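Local coordinates for protein carbohydrate deacetylase Agd3 (Neosartorya fumigata, PDB 6NWZ) that probably removes acetyl groups from the N-acetylgalactosamine units of galactosaminogalactan, an exopolysaccharide required for biofilm formation, as a metal-dependent carbohydrate esterase, at residues L371-T376 / D381-I386; R495-C500 / I511-G516; D522-E527 / F570-E575. All blocks are in the same frame, centred on the assembly; numbering follows the deposited sequence.

Contact 1: L371-T376 / D381-I386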
ATOM      1  N   LEU A 371      32.056   5.417  -2.027  1.00 35.22           N
ATOM      2  CA  LEU A 371      32.114   4.268  -1.129  1.00 34.91           C
ATOM      3  C   LEU A 371      32.526   4.685   0.275  1.00 37.29           C
ATOM      4  O   LEU A 371      31.898   4.280   1.261  1.00 38.58           O
ATOM      5  CB  LEU A 371      33.082   3.214  -1.656  1.00 35.54           C
ATOM      6  CG  LEU A 371      32.997   2.009  -0.716  1.00 46.51           C
ATOM      7  CD1 LEU A 371      32.158   0.907  -1.339  1.00 52.36           C
ATOM      8  CD2 LEU A 371      34.365   1.511  -0.304  1.00 32.05           C
ATOM      9  N   ARG A 372      33.598   5.475   0.387  1.00 30.29           N
ATOM     10  CA  ARG A 372      34.029   5.941   1.700  1.00 40.56           C
ATOM     11  C   ARG A 372      32.916   6.687   2.421  1.00 43.53           C
ATOM     12  O   ARG A 372      32.839   6.643   3.654  1.00 43.03           O
ATOM     13  CB  ARG A 372      35.262   6.833   1.574  1.00 31.37           C
ATOM     14  CG  ARG A 372      36.450   6.160   0.924  1.00 33.01           C
ATOM     15  CD  ARG A 372      37.732   6.942   1.170  1.00 39.15           C
ATOM     16  NE  ARG A 372      37.593   8.360   0.843  1.00 38.15           N
ATOM     17  CZ  ARG A 372      37.718   8.857  -0.383  1.00 46.86           C
ATOM     18  NH1 ARG A 372      37.976   8.051  -1.408  1.00 40.82           N
ATOM     19  NH2 ARG A 372      37.579  10.160  -0.588  1.00 46.16           N
ATOM     20  N   TRP A 373      32.043   7.370   1.676  1.00 28.78           N
ATOM     21  CA  TRP A 373      30.885   7.994   2.305  1.00 36.30           C
ATOM     22  C   TRP A 373      29.897   6.944   2.797  1.00 41.57           C
ATOM     23  O   TRP A 373      29.443   6.997   3.947  1.00 42.41           O
ATOM     24  CB  TRP A 373      30.206   8.959   1.337  1.00 39.87           C
ATOM     25  CG  TRP A 373      29.146   9.785   1.995  1.00 38.94           C
ATOM     26  CD1 TRP A 373      29.308  11.003   2.590  1.00 38.71           C
ATOM     27  CD2 TRP A 373      27.761   9.450   2.137  1.00 36.71           C
ATOM     28  NE1 TRP A 373      28.107  11.449   3.090  1.00 39.58           N
ATOM     29  CE2 TRP A 373      27.141  10.514   2.823  1.00 40.74           C
ATOM     30  CE3 TRP A 373      26.983   8.356   1.748  1.00 45.40           C
ATOM     31  CZ2 TRP A 373      25.784  10.514   3.130  1.00 43.08           C
ATOM     32  CZ3 TRP A 373      25.635   8.359   2.053  1.00 45.65           C
ATOM     33  CH2 TRP A 373      25.050   9.430   2.736  1.00 47.84           C
ATOM     34  N   TRP A 374      29.554   5.974   1.943  1.00 34.68           N
ATOM     35  CA  TRP A 374      28.578   4.959   2.333  1.00 44.25           C
ATOM     36  C   TRP A 374      29.089   4.099   3.481  1.00 48.48           C
ATOM     37  O   TRP A 374      28.307   3.677   4.340  1.00 48.16           O
ATOM     38  CB  TRP A 374      28.211   4.077   1.139  1.00 31.60           C
ATOM     39  CG  TRP A 374      27.095   4.622   0.322  1.00 29.55           C
ATOM     40  CD1 TRP A 374      27.134   4.969  -0.996  1.00 33.53           C
ATOM     41  CD2 TRP A 374      25.763   4.900   0.772  1.00 31.84           C
ATOM     42  NE1 TRP A 374      25.905   5.440  -1.398  1.00 34.95           N
ATOM     43  CE2 TRP A 374      25.049   5.409  -0.330  1.00 30.30           C
ATOM     44  CE3 TRP A 374      25.108   4.767   1.999  1.00 29.41           C
ATOM     45  CZ2 TRP A 374      23.714   5.782  -0.242  1.00 23.90           C
ATOM     46  CZ3 TRP A 374      23.783   5.140   2.085  1.00 23.89           C
ATOM     47  CH2 TRP A 374      23.099   5.644   0.971  1.00 26.61           C
ATOM     48  N   THR A 375      30.392   3.819   3.511  1.00 40.11           N
ATOM     49  CA  THR A 375      30.952   2.975   4.558  1.00 35.08           C
ATOM     50  C   THR A 375      31.110   3.699   5.890  1.00 39.17           C
ATOM     51  O   THR A 375      31.335   3.036   6.908  1.00 52.60           O
ATOM     52  CB  THR A 375      32.302   2.405   4.115  1.00 39.67           C
ATOM     53  OG1 THR A 375      33.187   3.475   3.758  1.00 53.85           O
ATOM     54  CG2 THR A 375      32.117   1.492   2.920  1.00 38.93           C
ATOM     55  N   THR A 376      30.999   5.024   5.912  1.00 41.63           N
ATOM     56  CA  THR A 376      31.020   5.766   7.167  1.00 42.82           C
ATOM     57  C   THR A 376      29.800   5.382   7.997  1.00 45.96           C
ATOM     58  O   THR A 376      28.665   5.508   7.508  1.00 42.94           O
ATOM     59  CB  THR A 376      31.031   7.271   6.911  1.00 41.24           C
ATOM     60  OG1 THR A 376      32.146   7.605   6.079  1.00 53.51           O
ATOM     61  CG2 THR A 376      31.140   8.033   8.222  1.00 28.90           C
ATOM     62  N   ASP A 381      24.269   3.806   8.579  1.00 38.40           N
ATOM     63  CA  ASP A 381      23.203   3.426   9.494  1.00 35.22           C
ATOM     64  C   ASP A 381      21.984   4.334   9.405  1.00 41.45           C
ATOM     65  O   ASP A 381      20.988   4.079  10.091  1.00 46.40           O
ATOM     66  CB  ASP A 381      23.737   3.394  10.928  1.00 28.26           C
ATOM     67  CG  ASP A 381      24.760   2.289  11.143  1.00 46.69           C
ATOM     68  OD1 ASP A 381      24.643   1.226  10.494  1.00 48.58           O
ATOM     69  OD2 ASP A 381      25.679   2.482  11.969  1.00 53.20           O
ATOM     70  N   ALA A 382      22.021   5.371   8.576  1.00 33.81           N
ATOM     71  CA  ALA A 382      20.846   6.201   8.368  1.00 26.45           C
ATOM     72  C   ALA A 382      19.976   5.719   7.211  1.00 38.93           C
ATOM     73  O   ALA A 382      18.863   6.228   7.039  1.00 35.42           O
ATOM     74  CB  ALA A 382      21.267   7.653   8.129  1.00 24.76           C
ATOM     75  N   PHE A 383      20.445   4.746   6.433  1.00 27.86           N
ATOM     76  CA  PHE A 383      19.730   4.260   5.264  1.00 29.80           C
ATOM     77  C   PHE A 383      19.527   2.751   5.361  1.00 38.29           C
ATOM     78  O   PHE A 383      20.186   2.060   6.142  1.00 42.72           O
ATOM     79  CB  PHE A 383      20.491   4.594   3.968  1.00 23.15           C
ATOM     80  CG  PHE A 383      20.601   6.070   3.685  1.00 31.22           C
ATOM     81  CD1 PHE A 383      21.475   6.869   4.407  1.00 33.71           C
ATOM     82  CD2 PHE A 383      19.840   6.655   2.686  1.00 21.67           C
ATOM     83  CE1 PHE A 383      21.580   8.220   4.145  1.00 25.45           C
ATOM     84  CE2 PHE A 383      19.942   8.005   2.417  1.00 21.51           C
ATOM     85  CZ  PHE A 383      20.811   8.789   3.146  1.00 30.61           C
ATOM     86  N   GLY A 384      18.596   2.244   4.545  1.00 27.29           N
ATOM     87  CA  GLY A 384      18.472   0.817   4.349  1.00 25.43           C
ATOM     88  C   GLY A 384      19.366   0.321   3.223  1.00 35.84           C
ATOM     89  O   GLY A 384      19.746   1.069   2.323  1.00 33.93           O
ATOM     90  N   HIS A 385      19.706  -0.965   3.273  1.00 34.97           N
ATOM     91  CA  HIS A 385      20.649  -1.527   2.318  1.00 34.74           C
ATOM     92  C   HIS A 385      20.194  -2.908   1.873  1.00 34.90           C
ATOM     93  O   HIS A 385      19.757  -3.723   2.691  1.00 45.67           O
ATOM     94  CB  HIS A 385      22.056  -1.589   2.921  1.00 25.91           C
ATOM     95  CG  HIS A 385      22.522  -0.273   3.460  1.00 40.55           C
ATOM     96  ND1 HIS A 385      23.179   0.659   2.686  1.00 25.20           N
ATOM     97  CD2 HIS A 385      22.386   0.285   4.686  1.00 30.87           C
ATOM     98  CE1 HIS A 385      23.447   1.726   3.417  1.00 29.28           C
ATOM     99  NE2 HIS A 385      22.978   1.524   4.636  1.00 40.37           N
ATOM    100  N   ILE A 386      20.301  -3.159   0.568  1.00 30.60           N
ATOM    101  CA  ILE A 386      19.934  -4.446  -0.010  1.00 28.06           C
ATOM    102  C   ILE A 386      20.735  -4.621  -1.293  1.00 35.99           C
ATOM    103  O   ILE A 386      21.199  -3.646  -1.891  1.00 36.52           O
ATOM    104  CB  ILE A 386      18.407  -4.532  -0.267  1.00 30.68           C
ATOM    105  CG1 ILE A 386      17.986  -5.974  -0.564  1.00 37.94           C
ATOM    106  CG2 ILE A 386      18.007  -3.570  -1.377  1.00 26.30           C
ATOM    107  CD1 ILE A 386      16.557  -6.101  -1.023  1.00 39.31           C
TER
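Two consecutive tryptophans of one helix, W373 and W374, both drive their six-membered rings against F383, with H385 closing the group into an aromatic cluster. It joins the end of helix 369-375 to strand 384-387 and the residue before it, in the parallel part of the deacetylase-domain sheet, so the chain folds back on itself across the short helix 377-380. The W374-F383 pair is T-shaped: W374 presents its edge to the face of F383, with ring centroids 5.0 Å apart and planes at 82°. CZ3 and CH2 of W374 do the touching, each 3.7 Å from CG of F383. W373 reaches the same phenyl ring by another atom, its CH2 lying 3.9 Å from CE1 of F383, which comes in at the indole edge. The long reach of W373 follows from CG standing anti to the backbone N (chi1 -171°), and its NE1 is taken up by N279 of helix 275-289. W373 also lays CZ3 over one face of W374, so the two indoles pack on each other as well as on F383. On the strand, H385 is held by H304 at ND1 and by the carbonyl of R380 at NE2. That double grip fixes the imidazole rotation and leaves CE1 of H385 3.7 Å from CE3 of W374.

Contact 2: R495-C500 / I511-G516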
ATOM      1  N   ARG A 495       6.303   7.950 -12.266  1.00 34.02           N
ATOM      2  CA  ARG A 495       6.736   8.766 -13.394  1.00 41.54           C
ATOM      3  C   ARG A 495       8.073   9.454 -13.144  1.00 51.55           C
ATOM      4  O   ARG A 495       8.530  10.222 -14.001  1.00 52.89           O
ATOM      5  CB  ARG A 495       5.660   9.802 -13.731  1.00 40.21           C
ATOM      6  CG  ARG A 495       4.390   9.179 -14.291  1.00 37.47           C
ATOM      7  CD  ARG A 495       3.197  10.108 -14.177  1.00 47.92           C
ATOM      8  NE  ARG A 495       1.960   9.442 -14.579  1.00 42.01           N
ATOM      9  CZ  ARG A 495       1.206   8.711 -13.764  1.00 42.79           C
ATOM     10  NH1 ARG A 495       1.555   8.551 -12.494  1.00 45.11           N
ATOM     11  NH2 ARG A 495       0.098   8.142 -14.218  1.00 50.00           N
ATOM     12  N   ILE A 496       8.697   9.214 -11.991  1.00 41.45           N
ATOM     13  CA  ILE A 496      10.089   9.581 -11.771  1.00 32.37           C
ATOM     14  C   ILE A 496      10.931   8.465 -12.376  1.00 35.52           C
ATOM     15  O   ILE A 496      11.187   7.444 -11.728  1.00 47.75           O
ATOM     16  CB  ILE A 496      10.397   9.782 -10.277  1.00 26.85           C
ATOM     17  CG1 ILE A 496       9.369  10.721  -9.639  1.00 28.36           C
ATOM     18  CG2 ILE A 496      11.799  10.327 -10.090  1.00 25.25           C
ATOM     19  CD1 ILE A 496       9.315  12.096 -10.270  1.00 24.59           C
ATOM     20  N   TYR A 497      11.352   8.647 -13.624  1.00 39.91           N
ATOM     21  CA  TYR A 497      11.872   7.542 -14.417  1.00 38.81           C
ATOM     22  C   TYR A 497      13.324   7.226 -14.064  1.00 45.25           C
ATOM     23  O   TYR A 497      14.069   8.060 -13.540  1.00 45.14           O
ATOM     24  CB  TYR A 497      11.738   7.853 -15.906  1.00 35.69           C
ATOM     25  CG  TYR A 497      10.302   8.014 -16.356  1.00 47.64           C
ATOM     26  CD1 TYR A 497       9.442   6.921 -16.395  1.00 43.93           C
ATOM     27  CD2 TYR A 497       9.801   9.256 -16.727  1.00 47.76           C
ATOM     28  CE1 TYR A 497       8.125   7.057 -16.801  1.00 32.11           C
ATOM     29  CE2 TYR A 497       8.483   9.403 -17.136  1.00 48.79           C
ATOM     30  CZ  TYR A 497       7.650   8.297 -17.170  1.00 53.95           C
ATOM     31  OH  TYR A 497       6.338   8.422 -17.572  1.00 59.60           O
ATOM     32  N   TYR A 498      13.723   5.992 -14.384  1.00 43.92           N
ATOM     33  CA  TYR A 498      14.996   5.455 -13.913  1.00 38.32           C
ATOM     34  C   TYR A 498      16.191   6.184 -14.508  1.00 39.33           C
ATOM     35  O   TYR A 498      17.273   6.186 -13.910  1.00 35.32           O
ATOM     36  CB  TYR A 498      15.090   3.969 -14.254  1.00 36.36           C
ATOM     37  CG  TYR A 498      15.599   3.691 -15.655  1.00 51.05           C
ATOM     38  CD1 TYR A 498      14.766   3.830 -16.761  1.00 62.45           C
ATOM     39  CD2 TYR A 498      16.915   3.295 -15.872  1.00 55.99           C
ATOM     40  CE1 TYR A 498      15.231   3.575 -18.046  1.00 59.56           C
ATOM     41  CE2 TYR A 498      17.386   3.040 -17.151  1.00 58.32           C
ATOM     42  CZ  TYR A 498      16.541   3.181 -18.233  1.00 59.19           C
ATOM     43  OH  TYR A 498      17.008   2.927 -19.503  1.00 71.81           O
ATOM     44  N   ASN A 499      16.034   6.774 -15.688  1.00 36.77           N
ATOM     45  CA  ASN A 499      17.137   7.385 -16.418  1.00 38.27           C
ATOM     46  C   ASN A 499      17.003   8.902 -16.455  1.00 44.60           C
ATOM     47  O   ASN A 499      17.364   9.552 -17.440  1.00 44.42           O
ATOM     48  CB  ASN A 499      17.228   6.813 -17.830  1.00 43.34           C
ATOM     49  CG  ASN A 499      15.931   6.960 -18.610  1.00 49.27           C
ATOM     50  OD1 ASN A 499      14.861   7.134 -18.030  1.00 52.29           O
ATOM     51  ND2 ASN A 499      16.024   6.884 -19.935  1.00 52.49           N
ATOM     52  N   CYS A 500      16.488   9.482 -15.372  1.00 32.18           N
ATOM     53  CA  CYS A 500      16.267  10.918 -15.295  1.00 43.05           C
ATOM     54  C   CYS A 500      16.843  11.483 -14.008  1.00 49.07           C
ATOM     55  O   CYS A 500      16.772  10.848 -12.951  1.00 38.17           O
ATOM     56  CB  CYS A 500      14.785  11.248 -15.388  1.00 31.35           C
ATOM     57  SG  CYS A 500      14.219  11.374 -17.087  1.00 73.21           S
ATOM     58  N   ILE A 511       6.046  12.933 -21.240  1.00 43.18           N
ATOM     59  CA  ILE A 511       5.332  13.432 -22.410  1.00 46.54           C
ATOM     60  C   ILE A 511       5.517  12.491 -23.592  1.00 51.54           C
ATOM     61  O   ILE A 511       4.562  12.183 -24.314  1.00 66.12           O
ATOM     62  CB  ILE A 511       5.804  14.858 -22.747  1.00 51.07           C
ATOM     63  CG1 ILE A 511       5.286  15.857 -21.711  1.00 52.54           C
ATOM     64  CG2 ILE A 511       5.366  15.249 -24.146  1.00 42.41           C
ATOM     65  CD1 ILE A 511       5.888  17.239 -21.857  1.00 43.73           C
ATOM     66  N   ASP A 512       6.745  12.010 -23.802  1.00 59.54           N
ATOM     67  CA  ASP A 512       7.059  11.243 -25.004  1.00 61.54           C
ATOM     68  C   ASP A 512       6.466   9.838 -24.965  1.00 64.98           C
ATOM     69  O   ASP A 512       6.065   9.311 -26.009  1.00 72.95           O
ATOM     70  CB  ASP A 512       8.576  11.159 -25.193  1.00 53.91           C
ATOM     71  CG  ASP A 512       9.230  12.526 -25.336  1.00 57.63           C
ATOM     72  OD1 ASP A 512       8.501  13.541 -25.360  1.00 66.85           O
ATOM     73  OD2 ASP A 512      10.476  12.583 -25.422  1.00 52.26           O
ATOM     74  N   THR A 513       6.402   9.216 -23.789  1.00 63.42           N
ATOM     75  CA  THR A 513       6.045   7.807 -23.685  1.00 63.05           C
ATOM     76  C   THR A 513       4.711   7.581 -22.979  1.00 67.40           C
ATOM     77  O   THR A 513       4.419   6.452 -22.570  1.00 83.69           O
ATOM     78  CB  THR A 513       7.156   7.038 -22.971  1.00 64.72           C
ATOM     79  OG1 THR A 513       7.111   7.322 -21.567  1.00 62.75           O
ATOM     80  CG2 THR A 513       8.514   7.451 -23.515  1.00 55.45           C
ATOM     81  N   SER A 514       3.894   8.618 -22.828  1.00 68.19           N
ATOM     82  CA  SER A 514       2.616   8.488 -22.131  1.00 63.52           C
ATOM     83  C   SER A 514       1.677   9.585 -22.621  1.00 64.43           C
ATOM     84  O   SER A 514       1.982  10.314 -23.571  1.00 72.74           O
ATOM     85  CB  SER A 514       2.806   8.557 -20.612  1.00 55.51           C
ATOM     86  OG  SER A 514       3.816   7.666 -20.173  1.00 56.51           O
ATOM     87  N   ALA A 515       0.530   9.712 -21.957  1.00 70.25           N
ATOM     88  CA  ALA A 515      -0.379  10.818 -22.223  1.00 87.98           C
ATOM     89  C   ALA A 515       0.077  12.040 -21.440  1.00 97.72           C
ATOM     90  O   ALA A 515      -0.737  12.893 -21.071  1.00110.66           O
ATOM     91  CB  ALA A 515      -1.816  10.446 -21.857  1.00 96.33           C
ATOM     92  N   GLY A 516       1.379  12.124 -21.182  1.00 89.72           N
ATOM     93  CA  GLY A 516       1.896  13.185 -20.342  1.00 81.72           C
ATOM     94  C   GLY A 516       1.745  14.546 -20.994  1.00 73.06           C
ATOM     95  O   GLY A 516       1.962  14.717 -22.194  1.00 89.02           O
TER
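Y497 stretches its phenol toward the end of helix 503-513, and its hydroxyl alone meets the residues there: OH lies 3.7 Å from OG of S514 and 4.2 Å from OG1 of T513. Both distances are too long for hydrogen bonding, so this is a loose polar approach at the surface. The tyrosine opens a type I beta turn, Y497 to C500, in the loop that follows strand 487-492. Its CG stands anti to the carbonyl carbon (chi1 -63°), which swings the ring back over the preceding chain; the carbonyl O of R495 sits 3.1 Å above one ring face of Y497, offset toward the rim. Side chains of E509 and W510, from the last turns of the helix, also touch Y497. The two small hydroxyls are each occupied locally. T513 turns OG1 back to the carbonyl of E509, one helical turn earlier. OG of S514 bonds to O of T513 at 2.8 Å, though it meets that oxygen from well above the carbonyl plane, at a C=O...OG angle of only 86°, a poor direction for a lone pair. The side chain of Y497 lies about 7 Å from that of zinc-binding H546. With OG1 of T513 taken by E509 and OG of S514 in a poorly directed bond, the hydroxyls meet the phenol only loosely, which implies that the loop is held here chiefly by the C500-C505 disulfide and by N549, bonded to the carbonyl of Y497.

Contact 3: D522-E527 / F570-E575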
ATOM      1  N   ASP A 522       2.375  19.272 -12.628  1.00 36.06           N
ATOM      2  CA  ASP A 522       1.328  18.429 -13.192  1.00 42.43           C
ATOM      3  C   ASP A 522       1.656  16.952 -13.013  1.00 48.80           C
ATOM      4  O   ASP A 522       0.782  16.153 -12.657  1.00 51.55           O
ATOM      5  CB  ASP A 522       1.132  18.768 -14.668  1.00 43.80           C
ATOM      6  CG  ASP A 522       0.554  20.154 -14.866  1.00 49.30           C
ATOM      7  OD1 ASP A 522      -0.442  20.473 -14.188  1.00 46.12           O
ATOM      8  OD2 ASP A 522       1.100  20.929 -15.678  1.00 55.03           O
ATOM      9  N   LEU A 523       2.917  16.572 -13.246  1.00 36.37           N
ATOM     10  CA  LEU A 523       3.325  15.185 -13.037  1.00 28.02           C
ATOM     11  C   LEU A 523       3.211  14.801 -11.569  1.00 37.93           C
ATOM     12  O   LEU A 523       2.733  13.709 -11.239  1.00 43.07           O
ATOM     13  CB  LEU A 523       4.757  14.980 -13.544  1.00 43.32           C
ATOM     14  CG  LEU A 523       5.412  13.596 -13.443  1.00 47.48           C
ATOM     15  CD1 LEU A 523       6.424  13.427 -14.563  1.00 63.33           C
ATOM     16  CD2 LEU A 523       6.091  13.376 -12.093  1.00 31.87           C
ATOM     17  N   LEU A 524       3.649  15.687 -10.671  1.00 36.07           N
ATOM     18  CA  LEU A 524       3.531  15.419  -9.244  1.00 31.62           C
ATOM     19  C   LEU A 524       2.072  15.354  -8.803  1.00 39.33           C
ATOM     20  O   LEU A 524       1.739  14.610  -7.872  1.00 28.71           O
ATOM     21  CB  LEU A 524       4.289  16.485  -8.452  1.00 22.83           C
ATOM     22  CG  LEU A 524       5.815  16.476  -8.572  1.00 36.77           C
ATOM     23  CD1 LEU A 524       6.413  17.723  -7.934  1.00 27.72           C
ATOM     24  CD2 LEU A 524       6.406  15.214  -7.946  1.00 27.88           C
ATOM     25  N   ALA A 525       1.191  16.112  -9.461  1.00 41.44           N
ATOM     26  CA  ALA A 525      -0.222  16.086  -9.094  1.00 35.01           C
ATOM     27  C   ALA A 525      -0.837  14.719  -9.372  1.00 39.83           C
ATOM     28  O   ALA A 525      -1.562  14.173  -8.531  1.00 44.11           O
ATOM     29  CB  ALA A 525      -0.984  17.181  -9.836  1.00 23.91           C
ATOM     30  N   VAL A 526      -0.559  14.145 -10.548  1.00 29.85           N
ATOM     31  CA  VAL A 526      -1.109  12.825 -10.847  1.00 39.40           C
ATOM     32  C   VAL A 526      -0.429  11.760  -9.993  1.00 34.56           C
ATOM     33  O   VAL A 526      -1.059  10.764  -9.617  1.00 34.24           O
ATOM     34  CB  VAL A 526      -1.011  12.507 -12.357  1.00 31.21           C
ATOM     35  CG1 VAL A 526      -1.162  13.770 -13.182  1.00 36.71           C
ATOM     36  CG2 VAL A 526       0.283  11.801 -12.700  1.00 27.71           C
ATOM     37  N   GLU A 527       0.846  11.956  -9.647  1.00 24.89           N
ATOM     38  CA  GLU A 527       1.498  11.030  -8.728  1.00 47.94           C
ATOM     39  C   GLU A 527       0.891  11.113  -7.336  1.00 44.85           C
ATOM     40  O   GLU A 527       0.803  10.097  -6.637  1.00 44.22           O
ATOM     41  CB  GLU A 527       2.999  11.311  -8.667  1.00 47.52           C
ATOM     42  CG  GLU A 527       3.759  10.826  -9.881  1.00 46.05           C
ATOM     43  CD  GLU A 527       3.784   9.314  -9.982  1.00 48.90           C
ATOM     44  OE1 GLU A 527       3.812   8.642  -8.926  1.00 41.31           O
ATOM     45  OE2 GLU A 527       3.776   8.798 -11.119  1.00 48.11           O
ATOM     46  N   PHE A 570      13.428  12.901  -6.717  1.00 35.42           N
ATOM     47  CA  PHE A 570      12.990  11.934  -5.717  1.00 24.59           C
ATOM     48  C   PHE A 570      12.416  12.635  -4.493  1.00 35.33           C
ATOM     49  O   PHE A 570      11.329  12.285  -4.018  1.00 32.84           O
ATOM     50  CB  PHE A 570      14.153  11.023  -5.322  1.00 27.19           C
ATOM     51  CG  PHE A 570      13.890  10.217  -4.087  1.00 27.47           C
ATOM     52  CD1 PHE A 570      13.089   9.089  -4.139  1.00 26.48           C
ATOM     53  CD2 PHE A 570      14.437  10.590  -2.870  1.00 24.67           C
ATOM     54  CE1 PHE A 570      12.840   8.347  -2.999  1.00 36.58           C
ATOM     55  CE2 PHE A 570      14.194   9.850  -1.728  1.00 21.51           C
ATOM     56  CZ  PHE A 570      13.394   8.730  -1.792  1.00 28.39           C
ATOM     57  N   GLN A 571      13.131  13.631  -3.966  1.00 32.22           N
ATOM     58  CA  GLN A 571      12.628  14.363  -2.807  1.00 30.22           C
ATOM     59  C   GLN A 571      11.315  15.073  -3.123  1.00 31.17           C
ATOM     60  O   GLN A 571      10.391  15.078  -2.299  1.00 29.47           O
ATOM     61  CB  GLN A 571      13.678  15.361  -2.327  1.00 33.45           C
ATOM     62  CG  GLN A 571      14.936  14.700  -1.790  1.00 34.66           C
ATOM     63  CD  GLN A 571      16.080  15.678  -1.641  1.00 37.88           C
ATOM     64  OE1 GLN A 571      16.776  15.986  -2.609  1.00 28.38           O
ATOM     65  NE2 GLN A 571      16.279  16.177  -0.427  1.00 26.45           N
ATOM     66  N   ALA A 572      11.206  15.670  -4.314  1.00 28.60           N
ATOM     67  CA  ALA A 572       9.967  16.347  -4.687  1.00 34.73           C
ATOM     68  C   ALA A 572       8.786  15.390  -4.698  1.00 38.57           C
ATOM     69  O   ALA A 572       7.657  15.788  -4.380  1.00 41.90           O
ATOM     70  CB  ALA A 572      10.116  17.012  -6.056  1.00 22.48           C
ATOM     71  N   TRP A 573       9.018  14.131  -5.068  1.00 35.84           N
ATOM     72  CA  TRP A 573       7.942  13.148  -5.042  1.00 37.80           C
ATOM     73  C   TRP A 573       7.553  12.816  -3.607  1.00 38.37           C
ATOM     74  O   TRP A 573       6.367  12.823  -3.257  1.00 35.53           O
ATOM     75  CB  TRP A 573       8.367  11.890  -5.806  1.00 31.71           C
ATOM     76  CG  TRP A 573       7.295  10.831  -5.903  1.00 37.08           C
ATOM     77  CD1 TRP A 573       6.394  10.667  -6.917  1.00 28.22           C
ATOM     78  CD2 TRP A 573       7.020   9.791  -4.952  1.00 22.09           C
ATOM     79  NE1 TRP A 573       5.577   9.595  -6.657  1.00 23.41           N
ATOM     80  CE2 TRP A 573       5.939   9.040  -5.457  1.00 22.94           C
ATOM     81  CE3 TRP A 573       7.580   9.425  -3.725  1.00 26.36           C
ATOM     82  CZ2 TRP A 573       5.408   7.943  -4.778  1.00 34.29           C
ATOM     83  CZ3 TRP A 573       7.052   8.333  -3.052  1.00 28.05           C
ATOM     84  CH2 TRP A 573       5.975   7.607  -3.580  1.00 30.28           C
ATOM     85  N   VAL A 574       8.545  12.544  -2.757  1.00 25.08           N
ATOM     86  CA  VAL A 574       8.263  12.210  -1.363  1.00 25.76           C
ATOM     87  C   VAL A 574       7.600  13.387  -0.656  1.00 33.94           C
ATOM     88  O   VAL A 574       6.636  13.212   0.097  1.00 42.11           O
ATOM     89  CB  VAL A 574       9.555  11.760  -0.653  1.00 20.89           C
ATOM     90  CG1 VAL A 574       9.294  11.470   0.824  1.00 19.39           C
ATOM     91  CG2 VAL A 574      10.133  10.534  -1.346  1.00 20.05           C
ATOM     92  N   GLU A 575       8.092  14.605  -0.893  1.00 36.38           N
ATOM     93  CA  GLU A 575       7.456  15.782  -0.308  1.00 38.82           C
ATOM     94  C   GLU A 575       5.991  15.873  -0.716  1.00 36.89           C
ATOM     95  O   GLU A 575       5.117  16.146   0.115  1.00 38.96           O
ATOM     96  CB  GLU A 575       8.209  17.051  -0.715  1.00 20.01           C
ATOM     97  CG  GLU A 575       9.564  17.213  -0.042  1.00 37.37           C
ATOM     98  CD  GLU A 575       9.454  17.641   1.410  1.00 38.39           C
ATOM     99  OE1 GLU A 575       8.341  18.007   1.841  1.00 33.48           O
ATOM    100  OE2 GLU A 575      10.482  17.615   2.121  1.00 39.01           O
TER
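Helices 520-536 and 569-584 run in broadly the same direction here; the axes of segments 522-527 and 570-575 approach to 10.2 Å and cross at -46°. The backbones come nearest at L524 and W573, whose CA atoms are 6.5 Å apart. Both helices belong to the deacetylase domain, and the interface between them is buried. L524 fills the near end: its CD2 rests 3.8 Å from the carbonyl O of A572 and also against CA of W573, while CD1 faces CB of A572. One turn on, the contact becomes polar. W573 has CG anti to its N (chi1 -177°), which carries the indole across to the other helix, and NE1 donates to OE1 of E527 at 3.0 Å with an N-H...O angle of 161°. The acceptor lies close to the indole plane, at the ring edge, but the N-H reaches OE1 from above the carboxylate plane, the two flat groups being well turned from each other. CB and CG of E527 lie beside the pyrrole edge of W573, CB 3.7 Å from NE1, and a bend at chi2 turns the carboxylate so that OE1 meets NE1. Its other oxygen, OE2, forms a salt bridge with R495, and F545 meets the indole edge-to-face, helping to set its position. About 6 Å from the E527 side chain lies a zinc ion bound by D530 and H534, the next turns of the same helix. Gripped by an indole N-H on one oxygen and a guanidinium on the other, the buried E527 carboxylate probably stays ionised, and its negative charge may add to the field around that nearby zinc.

Overall arrangement
All three contacts lie within the deacetylase domain and follow one another along the chain, contact 1 closing before contact 2 opens and contact 2 before contact 3. Contacts 2 and 3 are neighbours, their centres 13 Å apart; helices 503-513 and 520-536, one from each, follow each other in the chain. They touch directly: R495 and I496 of the loop pack on L523. Contact 1 stands apart, its centre 29 Å from contact 2 and 25 Å from contact 3, at strand 384-387 of the mixed sheet that also holds strand 487-492. Helix 275-289 meets side chains of both contacts 1 and 3. The three thus join helices and loops around a shared sheet that carries zinc-binding residues.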